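Local atomic coordinates of unknown protein (Leishmania major, PDB entry 1R75), a protein that is of unknown function and belongs to the DUF1935 family, with a helix-free fold of two antiparallel beta sheets. Residues A[62-67]-A[126-131]. Residues are numbered along the deposited sequence; the frame is centred on the assembly and turned at random.
Sequences LIIHVA and DTLEAR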
# COMPACT_ATOMS: atom_id res chain seq x y z
N LEU A 62 5.83 11.58 6.31
CA LEU A 62 4.74 11.61 5.29
C LEU A 62 3.65 10.59 5.54
O LEU A 62 3.96 9.52 5.94
CB LEU A 62 5.32 11.27 3.91
CG LEU A 62 6.43 12.21 3.41
CD1 LEU A 62 6.79 11.85 2.00
CD2 LEU A 62 5.96 13.56 3.43
N ILE A 63 2.39 10.95 5.27
CA ILE A 63 1.28 10.02 5.11
C ILE A 63 1.03 9.84 3.62
O ILE A 63 1.01 10.83 2.87
CB ILE A 63 0.03 10.44 5.87
CG1 ILE A 63 -1.11 9.45 5.60
CG2 ILE A 63 -0.46 11.75 5.52
CD1 ILE A 63 -2.33 9.77 6.47
N ILE A 64 0.92 8.59 3.20
CA ILE A 64 0.86 8.24 1.77
C ILE A 64 -0.51 7.67 1.51
O ILE A 64 -1.00 6.86 2.29
CB ILE A 64 1.95 7.27 1.37
CG1 ILE A 64 3.34 7.90 1.63
CG2 ILE A 64 1.73 6.76 -0.10
CD1 ILE A 64 4.43 6.98 1.50
N HIS A 65 -1.19 8.16 0.47
CA HIS A 65 -2.48 7.57 0.09
C HIS A 65 -2.27 6.84 -1.20
O HIS A 65 -1.76 7.42 -2.14
CB HIS A 65 -3.53 8.67 -0.15
CG HIS A 65 -4.85 8.16 -0.65
ND1 HIS A 65 -5.34 8.48 -1.90
CD2 HIS A 65 -5.75 7.31 -0.10
CE1 HIS A 65 -6.48 7.84 -2.09
NE2 HIS A 65 -6.76 7.15 -1.01
N VAL A 66 -2.63 5.57 -1.25
CA VAL A 66 -2.39 4.76 -2.44
C VAL A 66 -3.71 4.13 -2.87
O VAL A 66 -4.49 3.67 -2.04
CB VAL A 66 -1.25 3.74 -2.26
CG1 VAL A 66 -1.42 2.88 -1.07
CG2 VAL A 66 -1.02 2.87 -3.57
N ALA A 67 -4.02 4.25 -4.14
CA ALA A 67 -5.13 3.52 -4.71
C ALA A 67 -4.69 2.80 -5.97
O ALA A 67 -4.01 3.37 -6.83
CB ALA A 67 -6.30 4.43 -5.07
N ASP A 126 -3.66 3.97 -9.49
CA ASP A 126 -4.65 4.96 -9.83
C ASP A 126 -4.28 6.31 -9.20
O ASP A 126 -4.31 7.36 -9.88
CB ASP A 126 -5.99 4.50 -9.30
CG ASP A 126 -7.06 5.52 -9.48
OD1 ASP A 126 -7.40 5.83 -10.65
OD2 ASP A 126 -7.63 6.07 -8.51
N THR A 127 -3.94 6.29 -7.91
CA THR A 127 -3.52 7.52 -7.19
C THR A 127 -2.39 7.18 -6.29
O THR A 127 -2.39 6.11 -5.64
CB THR A 127 -4.67 8.00 -6.23
OG1 THR A 127 -5.82 8.34 -6.99
CG2 THR A 127 -4.28 9.28 -5.45
N LEU A 128 -1.37 8.03 -6.25
CA LEU A 128 -0.31 7.87 -5.32
C LEU A 128 0.05 9.30 -4.86
O LEU A 128 0.48 10.12 -5.71
CB LEU A 128 0.80 7.18 -5.94
CG LEU A 128 1.84 6.55 -5.09
CD1 LEU A 128 1.43 5.91 -3.79
CD2 LEU A 128 2.58 5.47 -5.96
N GLU A 129 -0.29 9.62 -3.62
CA GLU A 129 -0.17 11.00 -3.09
C GLU A 129 0.42 11.00 -1.70
O GLU A 129 0.23 10.05 -0.94
CB GLU A 129 -1.56 11.62 -2.97
CG GLU A 129 -1.54 13.12 -2.88
CD GLU A 129 -2.25 13.80 -4.06
OE1 GLU A 129 -3.27 13.19 -4.58
OE2 GLU A 129 -1.79 14.93 -4.47
N ALA A 130 1.20 12.01 -1.34
CA ALA A 130 1.69 12.08 -0.01
C ALA A 130 1.52 13.48 0.51
O ALA A 130 1.57 14.43 -0.28
CB ALA A 130 3.12 11.66 0.06
N ARG A 131 1.38 13.56 1.83
CA ARG A 131 1.33 14.87 2.49
C ARG A 131 2.04 14.76 3.80
O ARG A 131 2.28 13.65 4.27
CB ARG A 131 -0.11 15.34 2.61
CG ARG A 131 -0.92 14.72 3.71
CD ARG A 131 -2.44 15.00 3.64
NE ARG A 131 -2.81 16.41 3.87
CZ ARG A 131 -4.02 16.83 4.28
NH1 ARG A 131 -5.03 15.98 4.52
NH2 ARG A 131 -4.21 18.14 4.47
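T127 meets the imidazole of H65 at the ring's edge, its methyl CG2 lying near the ring plane 3.8 Å from ND1. A chi1 of 175° sets CG of H65 anti to the backbone N and beside the carbonyl carbon, and the ring slants across the threonine side chain. The other ring nitrogen, NE2, makes a weak hydrogen bond to OE1 of E104; the ring of this inner strand thus has a partner on each neighbouring strand, T127 on 123-132 and E104 on 100-107. The E129 side chain, on the same face, turns its carboxylate out from H65, and OE1 is 5.8 Å from ND1, at most a distant electrostatic influence. I63 and R131 continue this face, their side chains running alongside each other in the same direction, with CG2 of I63 3.5 Å from CG of R131.

Strands 62-71 and 123-132 run antiparallel in a four-stranded sheet, the latter at its edge, and the pairing illustrates how regular register can absorb one extra residue. I63 with R131 and H65 with E129 are hydrogen-bonded pairs, each closed by two backbone bonds. At A67 the pattern breaks into a classic beta bulge: D126 and T127 both face this one residue. Its carbonyl O accepts from D126 N at 2.7 Å and from T127 N at 3.1 Å, both donors arriving from the same face of the carbonyl plane, while A67 N bonds to T127 O.

The other face is apolar. Methyl CD1 of L128 lies 3.8 Å from both CG2 of I64 and CB of V66, bridging two residues of the neighbouring strand. Further along, CB of A130 lies 4.1 Å from CG1 of I64. L42 of the other sheet touches both I64 and L128, and F38 packs on L128 and A130.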